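L544 (PDB 4AMQ) is a mimivirus virion protein that probably transfers nucleotidyl groups, pairing a manganese-binding nucleotidyltransferase domain with a helical domain. Local coordinates at residues G274-L279 and K313-D318; V281-Y286 and I305-D310; L295-A300 and D336-W341; I322-E327 and N342-Q347. All coordinates share one frame; numbering follows the deposited sequence.

Contact 1. Residues G274-L279 and K313-D318; sequences GLYKQL and KLNGID
One face of the Tyr276 ring is taken by a single methyl group, CD2 of Leu314, which sits 3.5 Å from the ring centroid and only 7° off the ring normal, a textbook CH-pi contact. Ring and leucine run antiparallel alongside one another, so the phenol oxygen passes beyond the leucine to the backbone behind it. There Asn315 N donates to Tyr276 OH over 2.9 Å, approaching the ring obliquely, with an N-H...O angle of 152°. Leu314 points its other branch along the helix: CD1 meets Leu279 CD1 tip to tip at 3.5 Å, a snug pair for two methyls. The contact thus illustrates how a helix can receive a linker that has no regular structure of its own. Residues 313-318 join helix 297-311 to helix 319-331, and their leucine enters the groove formed by Leu275, Tyr276 and Leu279, positions i, i+1 and i+4 on the first turns of helix 274-292. Leu275, with CG swung anti to the backbone N (chi1 -176°), sends CD2 at about a right angle across the lysine chain, 3.7 Å from Lys313 CB, while the ammonium end of Lys313 pairs with Asp310. A water joins the polar margin, accepting from Tyr276 OH at 3.2 Å and donating to Lys313 O and to Asn315 OD1. The phenol oxygen also bonds to Gln359 NE2 on helix 334-368, whose Ser355 and Val356 touch the tyrosine. At the far end of the linker, Asp318 takes the N-cap position of helix 319-331, its OD1 accepting from Asn320 N.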
loop_
_atom_site.group_PDB
_atom_site.type_symbol
_atom_site.label_atom_id
_atom_site.label_comp_id
_atom_site.label_asym_id
_atom_site.label_seq_id
_atom_site.Cartn_x
_atom_site.Cartn_y
_atom_site.Cartn_z
ATOM N N GLY A 274 -2.877 17.104 0.732
ATOM C CA GLY A 274 -2.424 16.035 1.603
ATOM C C GLY A 274 -3.525 15.130 2.128
ATOM O O GLY A 274 -3.351 13.916 2.193
ATOM N N LEU A 275 -4.660 15.714 2.502
ATOM C CA LEU A 275 -5.750 14.944 3.106
ATOM C C LEU A 275 -6.466 14.060 2.083
ATOM O O LEU A 275 -6.946 12.977 2.416
ATOM C CB LEU A 275 -6.746 15.865 3.823
ATOM C CG LEU A 275 -7.888 15.165 4.571
ATOM C CD1 LEU A 275 -7.355 14.071 5.488
ATOM C CD2 LEU A 275 -8.732 16.168 5.357
ATOM N N TYR A 276 -6.537 14.525 0.840
ATOM C CA TYR A 276 -7.090 13.717 -0.241
ATOM C C TYR A 276 -6.301 12.421 -0.401
ATOM O O TYR A 276 -6.878 11.350 -0.569
ATOM C CB TYR A 276 -7.069 14.485 -1.563
ATOM C CG TYR A 276 -7.973 15.697 -1.609
ATOM C CD1 TYR A 276 -7.585 16.896 -1.032
ATOM C CD2 TYR A 276 -9.208 15.644 -2.242
ATOM C CE1 TYR A 276 -8.401 18.005 -1.074
ATOM C CE2 TYR A 276 -10.032 16.753 -2.289
ATOM C CZ TYR A 276 -9.621 17.931 -1.702
ATOM O OH TYR A 276 -10.429 19.044 -1.741
ATOM N N LYS A 277 -4.977 12.527 -0.359
ATOM C CA LYS A 277 -4.114 11.360 -0.520
ATOM C C LYS A 277 -4.210 10.431 0.688
ATOM O O LYS A 277 -4.225 9.211 0.541
ATOM C CB LYS A 277 -2.659 11.787 -0.771
ATOM C CG LYS A 277 -1.639 10.662 -0.668
ATOM C CD LYS A 277 -0.353 10.994 -1.428
ATOM C CE LYS A 277 0.308 12.271 -0.926
ATOM N NZ LYS A 277 0.887 12.112 0.436
ATOM N N GLN A 278 -4.286 11.014 1.880
ATOM C CA GLN A 278 -4.332 10.225 3.106
ATOM C C GLN A 278 -5.621 9.410 3.180
ATOM O O GLN A 278 -5.607 8.251 3.583
ATOM C CB GLN A 278 -4.187 11.121 4.340
ATOM C CG GLN A 278 -3.878 10.356 5.624
ATOM C CD GLN A 278 -4.170 11.164 6.875
ATOM O OE1 GLN A 278 -5.302 11.599 7.098
ATOM N NE2 GLN A 278 -3.151 11.366 7.700
ATOM N N LEU A 279 -6.732 10.023 2.781
ATOM C CA LEU A 279 -8.021 9.337 2.762
ATOM C C LEU A 279 -8.062 8.186 1.758
ATOM O O LEU A 279 -8.728 7.181 1.997
ATOM C CB LEU A 279 -9.161 10.323 2.500
ATOM C CG LEU A 279 -9.625 11.119 3.721
ATOM C CD1 LEU A 279 -10.663 12.159 3.322
ATOM C CD2 LEU A 279 -10.179 10.183 4.792
ATOM N N LYS A 313 -13.744 17.929 5.346
ATOM C CA LYS A 313 -12.697 18.926 5.159
ATOM C C LYS A 313 -12.337 19.069 3.684
ATOM O O LYS A 313 -11.717 20.053 3.280
ATOM C CB LYS A 313 -11.449 18.564 5.966
ATOM C CG LYS A 313 -11.696 18.340 7.451
ATOM C CD LYS A 313 -10.392 18.428 8.229
ATOM C CE LYS A 313 -10.599 18.177 9.714
ATOM N NZ LYS A 313 -10.734 16.727 10.024
ATOM N N LEU A 314 -12.729 18.082 2.886
ATOM C CA LEU A 314 -12.434 18.085 1.458
ATOM C C LEU A 314 -13.418 18.956 0.685
ATOM O O LEU A 314 -14.421 19.415 1.235
ATOM C CB LEU A 314 -12.464 16.661 0.902
ATOM C CG LEU A 314 -11.503 15.644 1.517
ATOM C CD1 LEU A 314 -11.570 14.340 0.740
ATOM C CD2 LEU A 314 -10.081 16.185 1.533
ATOM N N ASN A 315 -13.124 19.178 -0.594
ATOM C CA ASN A 315 -14.010 19.941 -1.464
ATOM C C ASN A 315 -14.366 19.161 -2.726
ATOM O O ASN A 315 -13.526 18.451 -3.280
ATOM C CB ASN A 315 -13.375 21.285 -1.834
ATOM C CG ASN A 315 -13.126 22.167 -0.623
ATOM O OD1 ASN A 315 -11.981 22.464 -0.282
ATOM N ND2 ASN A 315 -14.201 22.592 0.033
ATOM N N GLY A 316 -15.614 19.289 -3.170
ATOM C CA GLY A 316 -16.066 18.640 -4.389
ATOM C C GLY A 316 -16.542 17.211 -4.198
ATOM O O GLY A 316 -16.691 16.464 -5.164
ATOM N N ILE A 317 -16.794 16.828 -2.951
ATOM C CA ILE A 317 -17.192 15.457 -2.648
ATOM C C ILE A 317 -18.707 15.292 -2.679
ATOM O O ILE A 317 -19.443 16.107 -2.124
ATOM C CB ILE A 317 -16.646 14.998 -1.275
ATOM C CG1 ILE A 317 -15.121 15.082 -1.258
ATOM C CG2 ILE A 317 -17.079 13.572 -0.969
ATOM C CD1 ILE A 317 -14.466 14.248 -2.336
ATOM N N ASP A 318 -19.168 14.236 -3.341
ATOM C CA ASP A 318 -20.583 13.899 -3.344
ATOM C C ASP A 318 -20.989 13.400 -1.964
ATOM O O ASP A 318 -20.868 12.213 -1.665
ATOM C CB ASP A 318 -20.875 12.831 -4.399
ATOM C CG ASP A 318 -22.339 12.449 -4.450
ATOM O OD1 ASP A 318 -23.166 13.192 -3.883
ATOM O OD2 ASP A 318 -22.663 11.412 -5.063
HETATM O O HOH W 1 -9.922 20.819 0.863
#

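Contact 2. Residues V281-Y286 and I305-D310; sequences VRIDSY and ISIIKD
Arg282 and Asp310 meet with their side chains at about a right angle and their flat groups almost perpendicular, the guanidinium and carboxylate planes standing 88° apart. Such a crossing rules out the familiar side-by-side pairing of two nitrogens with two oxygens; instead both terminal nitrogens converge on one atom. Asp310 OD2 accepts from Arg282 NH1 at 2.7 Å on its anti lone pair, and NH2 of Arg282 reaches the same OD2 at 3.0 Å, above the carboxylate plane on the anti side. From the guanidinium's side both bonds lie nearly in plane. A bend at chi3 (53°) sets the NH1/NH2 edge of the guanidinium along helix 297-311, facing Ser306 and Asp310. NH2 of Arg282 also makes a weak hydrogen bond of 2.8 Å to Ser306 OG, one turn before Asp310, and a water bridges Arg282 NE to the same hydroxyl, which is also hydrogen-bonded to Ile303 O in its own helix. The setting is a helical hairpin: helices 274-292 and 297-311 follow each other in the chain and run antiparallel here, at 159° with the short axes 11.3 Å apart, a spacing the long arginine spans. Beside the polar group the packing is apolar, with Ile283 and Ile307 crossing at about a right angle so that CG1 of Ile283 stands 3.8 Å from CD1 of Ile307. A second partner steadies the arginine, Gln278 OE1 accepting from Arg282 NH1. Two further positive groups beside Asp310, Lys309 at long range and Lys313, would probably favour its ionised form.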
loop_
_atom_site.group_PDB
_atom_site.type_symbol
_atom_site.label_atom_id
_atom_site.label_comp_id
_atom_site.label_asym_id
_atom_site.label_seq_id
_atom_site.Cartn_x
_atom_site.Cartn_y
_atom_site.Cartn_z
ATOM N N VAL A 281 -5.386 6.351 0.892
ATOM C CA VAL A 281 -4.591 5.316 1.548
ATOM C C VAL A 281 -5.370 4.641 2.680
ATOM O O VAL A 281 -5.254 3.433 2.895
ATOM C CB VAL A 281 -3.282 5.894 2.120
ATOM C CG1 VAL A 281 -2.566 4.851 2.953
ATOM C CG2 VAL A 281 -2.382 6.405 0.992
ATOM N N ARG A 282 -6.158 5.431 3.402
ATOM C CA ARG A 282 -6.924 4.919 4.532
ATOM C C ARG A 282 -8.043 3.994 4.052
ATOM O O ARG A 282 -8.367 3.012 4.710
ATOM C CB ARG A 282 -7.469 6.076 5.375
ATOM C CG ARG A 282 -6.384 6.825 6.156
ATOM C CD ARG A 282 -6.825 8.222 6.584
ATOM N NE ARG A 282 -8.089 8.215 7.317
ATOM C CZ ARG A 282 -8.663 9.300 7.828
ATOM N NH1 ARG A 282 -8.082 10.486 7.696
ATOM N NH2 ARG A 282 -9.817 9.200 8.474
ATOM N N ILE A 283 -8.618 4.305 2.894
ATOM C CA ILE A 283 -9.598 3.424 2.262
ATOM C C ILE A 283 -8.928 2.148 1.740
ATOM O O ILE A 283 -9.501 1.065 1.824
ATOM C CB ILE A 283 -10.341 4.137 1.117
ATOM C CG1 ILE A 283 -11.261 5.226 1.678
ATOM C CG2 ILE A 283 -11.146 3.144 0.299
ATOM C CD1 ILE A 283 -11.835 6.144 0.625
ATOM N N ASP A 284 -7.713 2.272 1.207
ATOM C CA ASP A 284 -6.933 1.094 0.820
ATOM C C ASP A 284 -6.641 0.182 2.021
ATOM O O ASP A 284 -6.619 -1.038 1.891
ATOM C CB ASP A 284 -5.621 1.502 0.154
ATOM C CG ASP A 284 -5.801 1.931 -1.284
ATOM O OD1 ASP A 284 -6.734 1.432 -1.953
ATOM O OD2 ASP A 284 -4.992 2.760 -1.750
ATOM N N SER A 285 -6.417 0.780 3.187
ATOM C CA SER A 285 -6.196 0.013 4.413
ATOM C C SER A 285 -7.414 -0.842 4.780
ATOM O O SER A 285 -7.277 -2.014 5.134
ATOM C CB SER A 285 -5.832 0.945 5.568
ATOM O OG SER A 285 -4.594 1.582 5.318
ATOM N N TYR A 286 -8.603 -0.251 4.693
ATOM C CA TYR A 286 -9.846 -0.986 4.905
ATOM C C TYR A 286 -9.893 -2.183 3.958
ATOM O O TYR A 286 -10.032 -3.328 4.392
ATOM C CB TYR A 286 -11.038 -0.055 4.659
ATOM C CG TYR A 286 -12.393 -0.601 5.069
ATOM C CD1 TYR A 286 -13.024 -1.592 4.326
ATOM C CD2 TYR A 286 -13.046 -0.112 6.194
ATOM C CE1 TYR A 286 -14.266 -2.082 4.695
ATOM C CE2 TYR A 286 -14.287 -0.598 6.572
ATOM C CZ TYR A 286 -14.892 -1.579 5.817
ATOM O OH TYR A 286 -16.121 -2.060 6.193
ATOM N N ILE A 305 -15.718 5.789 10.924
ATOM C CA ILE A 305 -15.943 6.987 11.726
ATOM C C ILE A 305 -14.911 8.077 11.437
ATOM O O ILE A 305 -15.264 9.251 11.299
ATOM C CB ILE A 305 -15.946 6.664 13.226
ATOM C CG1 ILE A 305 -17.279 6.013 13.612
ATOM C CG2 ILE A 305 -15.704 7.925 14.042
ATOM C CD1 ILE A 305 -17.383 5.629 15.077
ATOM N N SER A 306 -13.640 7.691 11.344
ATOM C CA SER A 306 -12.583 8.658 11.073
ATOM C C SER A 306 -12.745 9.277 9.691
ATOM O O SER A 306 -12.426 10.447 9.489
ATOM C CB SER A 306 -11.197 8.015 11.198
ATOM O OG SER A 306 -10.928 7.160 10.099
ATOM N N ILE A 307 -13.239 8.487 8.743
ATOM C CA ILE A 307 -13.386 8.945 7.364
ATOM C C ILE A 307 -14.547 9.924 7.220
ATOM O O ILE A 307 -14.443 10.925 6.512
ATOM C CB ILE A 307 -13.577 7.761 6.392
ATOM C CG1 ILE A 307 -12.267 6.982 6.239
ATOM C CG2 ILE A 307 -14.069 8.248 5.036
ATOM C CD1 ILE A 307 -12.329 5.862 5.220
ATOM N N ILE A 308 -15.650 9.627 7.901
ATOM C CA ILE A 308 -16.825 10.492 7.899
ATOM C C ILE A 308 -16.485 11.885 8.414
ATOM O O ILE A 308 -16.900 12.887 7.833
ATOM C CB ILE A 308 -17.965 9.903 8.761
ATOM C CG1 ILE A 308 -18.468 8.591 8.162
ATOM C CG2 ILE A 308 -19.111 10.890 8.875
ATOM C CD1 ILE A 308 -18.965 8.722 6.743
ATOM N N LYS A 309 -15.724 11.941 9.503
ATOM C CA LYS A 309 -15.294 13.214 10.072
ATOM C C LYS A 309 -14.397 14.009 9.121
ATOM O O LYS A 309 -14.607 15.201 8.911
ATOM C CB LYS A 309 -14.565 12.993 11.400
ATOM C CG LYS A 309 -13.892 14.249 11.944
ATOM C CD LYS A 309 -13.207 13.994 13.279
ATOM C CE LYS A 309 -12.652 15.285 13.882
ATOM N NZ LYS A 309 -11.514 15.855 13.103
ATOM N N ASP A 310 -13.399 13.344 8.547
ATOM C CA ASP A 310 -12.376 14.029 7.753
ATOM C C ASP A 310 -12.820 14.391 6.338
ATOM O O ASP A 310 -12.316 15.345 5.749
ATOM C CB ASP A 310 -11.094 13.197 7.701
ATOM C CG ASP A 310 -10.448 13.047 9.060
ATOM O OD1 ASP A 310 -10.739 13.875 9.946
ATOM O OD2 ASP A 310 -9.647 12.107 9.239
HETATM O O HOH W 2 -9.000 5.814 8.433
#

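Contact 3. Residues L295-A300 and D336-W341; sequences LDLDTA and DKIIAW
The backbones of residues 295-300 and 336-341 come nearest where Ala300 faces Ile338, with CA atoms 6.5 Å apart, a close approach consistent with the small alanine there, in the first turn of helix 297-311. Ile338 is the central side chain. Its CG1 arm lies anti to the carbonyl carbon (chi1 -57°), which carries CD1 in against the main chain where the helix begins, 3.8 Å from Leu297 N. The other branch, CG2, rests 3.9 Å from Leu295 CD2, the two side chains lying alongside with their ends pointing opposite ways. Leu297 uses one methyl, CD1, for three neighbours: it packs against Ile338 CG1, crosses the lysine chain obliquely at 4.0 Å from Lys337 CD, and approaches Trp341 at about a right angle, 4.1 Å from CZ3. The arrangement is that of a helix N-terminus packed against the flank of another helix, here the first turn of helix 297-311 against the beginning of the long helix 334-368. Asp296 stands at the N-cap and turns its carboxylate back to the first turn; OD1 of Asp296 accepts from Thr299 N at 3.1 Å, from above the carboxylate plane, and from Thr299 OG1 at 2.7 Å on its syn lone pair. The indole of Trp341 presents CZ3 and CE3 to Ala300 CB, both at 4.1 Å. Within its own helix the indole carries Lys337 CG over one face, offset toward the rim, so the lysine chain lies against both the indole and Leu297 CD1. Tyr286 of helix 274-292 touches both Leu295 and Trp341, and its OH bonds to Ile338 O.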
loop_
_atom_site.group_PDB
_atom_site.type_symbol
_atom_site.label_atom_id
_atom_site.label_comp_id
_atom_site.label_asym_id
_atom_site.label_seq_id
_atom_site.Cartn_x
_atom_site.Cartn_y
_atom_site.Cartn_z
ATOM N N LEU A 295 -10.391 -7.977 9.115
ATOM C CA LEU A 295 -11.123 -6.794 9.554
ATOM C C LEU A 295 -12.306 -7.190 10.431
ATOM O O LEU A 295 -13.259 -7.797 9.953
ATOM C CB LEU A 295 -11.626 -5.995 8.347
ATOM C CG LEU A 295 -12.203 -4.606 8.638
ATOM C CD1 LEU A 295 -11.151 -3.713 9.278
ATOM C CD2 LEU A 295 -12.750 -3.962 7.371
ATOM N N ASP A 296 -12.243 -6.863 11.717
ATOM C CA ASP A 296 -13.395 -7.061 12.585
ATOM C C ASP A 296 -14.261 -5.801 12.597
ATOM O O ASP A 296 -13.847 -4.744 12.112
ATOM C CB ASP A 296 -12.974 -7.483 13.999
ATOM C CG ASP A 296 -12.187 -6.411 14.725
ATOM O OD1 ASP A 296 -11.754 -5.444 14.072
ATOM O OD2 ASP A 296 -11.995 -6.542 15.952
ATOM N N LEU A 297 -15.472 -5.924 13.129
ATOM C CA LEU A 297 -16.431 -4.824 13.092
ATOM C C LEU A 297 -15.877 -3.581 13.771
ATOM O O LEU A 297 -15.973 -2.476 13.238
ATOM C CB LEU A 297 -17.757 -5.235 13.743
ATOM C CG LEU A 297 -18.833 -4.147 13.795
ATOM C CD1 LEU A 297 -19.073 -3.574 12.411
ATOM C CD2 LEU A 297 -20.132 -4.686 14.387
ATOM N N ASP A 298 -15.301 -3.770 14.952
ATOM C CA ASP A 298 -14.760 -2.664 15.732
ATOM C C ASP A 298 -13.711 -1.857 14.962
ATOM O O ASP A 298 -13.668 -0.633 15.060
ATOM C CB ASP A 298 -14.188 -3.179 17.054
ATOM C CG ASP A 298 -13.250 -2.186 17.712
ATOM O OD1 ASP A 298 -13.730 -1.136 18.189
ATOM O OD2 ASP A 298 -12.033 -2.463 17.760
ATOM N N THR A 299 -12.874 -2.539 14.188
ATOM C CA THR A 299 -11.853 -1.850 13.411
ATOM C C THR A 299 -12.475 -1.174 12.194
ATOM O O THR A 299 -12.126 -0.041 11.860
ATOM C CB THR A 299 -10.721 -2.801 12.978
ATOM O OG1 THR A 299 -10.105 -3.361 14.145
ATOM C CG2 THR A 299 -9.672 -2.054 12.166
ATOM N N ALA A 300 -13.408 -1.867 11.544
ATOM C CA ALA A 300 -14.109 -1.301 10.397
ATOM C C ALA A 300 -14.834 -0.026 10.800
ATOM O O ALA A 300 -14.823 0.964 10.073
ATOM C CB ALA A 300 -15.096 -2.307 9.816
ATOM N N ASP A 336 -22.532 -7.946 7.360
ATOM C CA ASP A 336 -23.251 -7.280 6.279
ATOM C C ASP A 336 -22.912 -5.794 6.248
ATOM O O ASP A 336 -22.785 -5.198 5.181
ATOM C CB ASP A 336 -24.762 -7.477 6.424
ATOM C CG ASP A 336 -25.199 -8.889 6.091
ATOM O OD1 ASP A 336 -24.452 -9.589 5.376
ATOM O OD2 ASP A 336 -26.290 -9.299 6.538
ATOM N N LYS A 337 -22.770 -5.208 7.431
ATOM C CA LYS A 337 -22.368 -3.816 7.565
ATOM C C LYS A 337 -20.960 -3.577 7.003
ATOM O O LYS A 337 -20.732 -2.619 6.255
ATOM C CB LYS A 337 -22.443 -3.396 9.036
ATOM C CG LYS A 337 -22.161 -1.931 9.281
ATOM C CD LYS A 337 -22.130 -1.612 10.774
ATOM C CE LYS A 337 -23.516 -1.606 11.387
ATOM N NZ LYS A 337 -23.489 -1.074 12.782
ATOM N N ILE A 338 -20.021 -4.452 7.358
ATOM C CA ILE A 338 -18.637 -4.341 6.890
ATOM C C ILE A 338 -18.567 -4.385 5.361
ATOM O O ILE A 338 -17.848 -3.603 4.730
ATOM C CB ILE A 338 -17.754 -5.475 7.461
ATOM C CG1 ILE A 338 -17.791 -5.468 8.994
ATOM C CG2 ILE A 338 -16.324 -5.353 6.958
ATOM C CD1 ILE A 338 -16.873 -6.501 9.645
ATOM N N ILE A 339 -19.324 -5.310 4.783
ATOM C CA ILE A 339 -19.410 -5.481 3.338
ATOM C C ILE A 339 -20.042 -4.275 2.634
ATOM O O ILE A 339 -19.505 -3.774 1.647
ATOM C CB ILE A 339 -20.215 -6.750 3.002
ATOM C CG1 ILE A 339 -19.465 -7.988 3.502
ATOM C CG2 ILE A 339 -20.497 -6.836 1.506
ATOM C CD1 ILE A 339 -20.318 -9.245 3.551
ATOM N N ALA A 340 -21.186 -3.819 3.141
ATOM C CA ALA A 340 -21.869 -2.662 2.565
ATOM C C ALA A 340 -20.967 -1.432 2.598
ATOM O O ALA A 340 -20.905 -0.671 1.634
ATOM C CB ALA A 340 -23.166 -2.387 3.296
ATOM N N TRP A 341 -20.273 -1.244 3.718
ATOM C CA TRP A 341 -19.292 -0.172 3.843
ATOM C C TRP A 341 -18.196 -0.297 2.792
ATOM O O TRP A 341 -17.816 0.684 2.163
ATOM C CB TRP A 341 -18.657 -0.190 5.231
ATOM C CG TRP A 341 -19.459 0.490 6.274
ATOM C CD1 TRP A 341 -20.449 1.416 6.083
ATOM C CD2 TRP A 341 -19.361 0.313 7.698
ATOM N NE1 TRP A 341 -20.959 1.823 7.293
ATOM C CE2 TRP A 341 -20.303 1.154 8.292
ATOM C CE3 TRP A 341 -18.543 -0.492 8.504
ATOM C CZ2 TRP A 341 -20.464 1.228 9.677
ATOM C CZ3 TRP A 341 -18.711 -0.417 9.874
ATOM C CH2 TRP A 341 -19.660 0.436 10.447
#

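Contact 4. Residues I322-E327 and N342-Q347; sequences IDKIQE and NTLLTQ
Apolar packing between Leu344 and the pair Lys324 and Ile325 makes up most of this contact. Leu344 points toward the opposite helix and divides its branches: CD2 lies 3.6 Å from Lys324 CE, touching the methylene chain of the lysine, while CD1 rests 3.6 Å from the backbone Lys324 O. Ile325 passes alongside Leu344 in the opposite direction, its CG1 3.7 Å from Leu344 CB. More loosely, Ile325 CD1 reaches Leu345 CD2 at 4.3 Å. The two segments form an antiparallel helix pair, 174° between directions and 10.0 Å between short axes, in which helix 319-331 turns back through a brief connection into helix 334-368. Ile304 and Ile308 of helix 297-311 also touch Ile325, continuing the apolar layer into a third helix. Polar chemistry is confined to the outer edge. A bend at chi3 (-65°) brings the lysine chain round Leu344, and Lys324 NZ donates to Gln347 OE1 at 2.8 Å, the two side chains crossing at about a right angle. The ammonium lies in the carbonyl plane of the amide, on a lone pair, with a C=O...N angle of 117°.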
loop_
_atom_site.group_PDB
_atom_site.type_symbol
_atom_site.label_atom_id
_atom_site.label_comp_id
_atom_site.label_asym_id
_atom_site.label_seq_id
_atom_site.Cartn_x
_atom_site.Cartn_y
_atom_site.Cartn_z
ATOM N N ILE A 322 -21.715 9.805 1.664
ATOM C CA ILE A 322 -21.592 9.838 3.117
ATOM C C ILE A 322 -22.916 9.494 3.803
ATOM O O ILE A 322 -22.945 8.710 4.759
ATOM C CB ILE A 322 -21.095 11.216 3.607
ATOM C CG1 ILE A 322 -19.764 11.573 2.933
ATOM C CG2 ILE A 322 -20.988 11.243 5.130
ATOM C CD1 ILE A 322 -18.674 10.534 3.126
ATOM N N ASP A 323 -24.009 10.079 3.317
ATOM C CA ASP A 323 -25.333 9.785 3.859
ATOM C C ASP A 323 -25.681 8.303 3.700
ATOM O O ASP A 323 -26.258 7.692 4.598
ATOM C CB ASP A 323 -26.405 10.651 3.189
ATOM C CG ASP A 323 -26.220 12.132 3.470
ATOM O OD1 ASP A 323 -25.499 12.468 4.436
ATOM O OD2 ASP A 323 -26.798 12.960 2.732
ATOM N N LYS A 324 -25.330 7.727 2.551
ATOM C CA LYS A 324 -25.536 6.301 2.311
ATOM C C LYS A 324 -24.748 5.439 3.301
ATOM O O LYS A 324 -25.198 4.365 3.700
ATOM C CB LYS A 324 -25.150 5.930 0.878
ATOM C CG LYS A 324 -26.112 6.438 -0.182
ATOM C CD LYS A 324 -26.020 5.616 -1.472
ATOM C CE LYS A 324 -24.670 5.742 -2.153
ATOM N NZ LYS A 324 -24.561 4.851 -3.352
ATOM N N ILE A 325 -23.571 5.913 3.697
ATOM C CA ILE A 325 -22.745 5.184 4.653
ATOM C C ILE A 325 -23.369 5.225 6.046
ATOM O O ILE A 325 -23.322 4.237 6.779
ATOM C CB ILE A 325 -21.292 5.722 4.669
ATOM C CG1 ILE A 325 -20.508 5.151 3.487
ATOM C CG2 ILE A 325 -20.588 5.366 5.958
ATOM C CD1 ILE A 325 -19.209 5.879 3.198
ATOM N N GLN A 326 -23.967 6.359 6.400
ATOM C CA GLN A 326 -24.639 6.490 7.685
ATOM C C GLN A 326 -25.862 5.577 7.763
ATOM O O GLN A 326 -26.095 4.943 8.786
ATOM C CB GLN A 326 -25.032 7.945 7.942
ATOM C CG GLN A 326 -25.601 8.198 9.327
ATOM C CD GLN A 326 -24.624 7.855 10.440
ATOM O OE1 GLN A 326 -23.506 8.372 10.484
ATOM N NE2 GLN A 326 -25.041 6.971 11.341
ATOM N N GLU A 327 -26.634 5.500 6.682
ATOM C CA GLU A 327 -27.811 4.634 6.656
ATOM C C GLU A 327 -27.450 3.154 6.749
ATOM O O GLU A 327 -28.243 2.352 7.240
ATOM C CB GLU A 327 -28.662 4.901 5.414
ATOM C CG GLU A 327 -29.183 6.331 5.320
ATOM C CD GLU A 327 -30.077 6.705 6.485
ATOM O OE1 GLU A 327 -30.807 5.824 6.989
ATOM O OE2 GLU A 327 -30.041 7.880 6.902
ATOM N N ASN A 342 -17.676 -1.505 2.621
ATOM C CA ASN A 342 -16.597 -1.730 1.670
ATOM C C ASN A 342 -17.042 -1.291 0.279
ATOM O O ASN A 342 -16.315 -0.604 -0.432
ATOM C CB ASN A 342 -16.179 -3.203 1.670
ATOM C CG ASN A 342 -14.865 -3.443 0.940
ATOM O OD1 ASN A 342 -13.915 -2.671 1.069
ATOM N ND2 ASN A 342 -14.809 -4.520 0.164
ATOM N N THR A 343 -18.258 -1.679 -0.089
ATOM C CA THR A 343 -18.848 -1.297 -1.366
ATOM C C THR A 343 -18.953 0.221 -1.517
ATOM O O THR A 343 -18.590 0.778 -2.554
ATOM C CB THR A 343 -20.244 -1.927 -1.536
ATOM O OG1 THR A 343 -20.109 -3.345 -1.680
ATOM C CG2 THR A 343 -20.949 -1.361 -2.762
ATOM N N LEU A 344 -19.444 0.888 -0.478
ATOM C CA LEU A 344 -19.599 2.338 -0.517
ATOM C C LEU A 344 -18.265 3.089 -0.489
ATOM O O LEU A 344 -18.148 4.174 -1.054
ATOM C CB LEU A 344 -20.514 2.812 0.613
ATOM C CG LEU A 344 -21.975 2.394 0.423
ATOM C CD1 LEU A 344 -22.762 2.518 1.716
ATOM C CD2 LEU A 344 -22.626 3.204 -0.694
ATOM N N LEU A 345 -17.261 2.513 0.165
ATOM C CA LEU A 345 -15.938 3.132 0.195
ATOM C C LEU A 345 -15.313 3.131 -1.195
ATOM O O LEU A 345 -14.438 3.940 -1.489
ATOM C CB LEU A 345 -15.015 2.432 1.198
ATOM C CG LEU A 345 -15.283 2.703 2.681
ATOM C CD1 LEU A 345 -14.275 1.963 3.552
ATOM C CD2 LEU A 345 -15.256 4.196 2.978
ATOM N N THR A 346 -15.772 2.221 -2.047
ATOM C CA THR A 346 -15.281 2.156 -3.419
ATOM C C THR A 346 -15.770 3.353 -4.235
ATOM O O THR A 346 -15.006 3.950 -4.993
ATOM C CB THR A 346 -15.692 0.844 -4.106
ATOM O OG1 THR A 346 -15.013 -0.251 -3.477
ATOM C CG2 THR A 346 -15.327 0.878 -5.586
ATOM N N GLN A 347 -17.043 3.701 -4.075
ATOM C CA GLN A 347 -17.586 4.893 -4.715
ATOM C C GLN A 347 -16.871 6.133 -4.199
ATOM O O GLN A 347 -16.497 7.013 -4.973
ATOM C CB GLN A 347 -19.087 5.018 -4.447
ATOM C CG GLN A 347 -19.920 3.895 -5.034
ATOM C CD GLN A 347 -21.351 3.908 -4.525
ATOM O OE1 GLN A 347 -22.007 4.951 -4.507
ATOM N NE2 GLN A 347 -21.837 2.748 -4.100
#

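How the contacts relate
All four contacts belong to one helical domain and share its elements in pairs: contacts 1 and 2 use helix 274-292, contacts 2 and 3 helix 297-311, and contacts 3 and 4 helix 334-368. Contact 2 is the most central, its centre about 14 Å from the centre of the chain, and buries an ion pair; contact 4, its centre about 21 Å from that of the chain, places its charged group at an exposed edge over apolar packing. Contact 3 is partly buried and wholly apolar across its segments, whereas contact 1 joins a buried leucine to an exposed, hydrated linker. Tyr286 ties contact 2 to contacts 3 and 4, packing on Leu345 with its CG 3.5 Å from CD1 of that leucine.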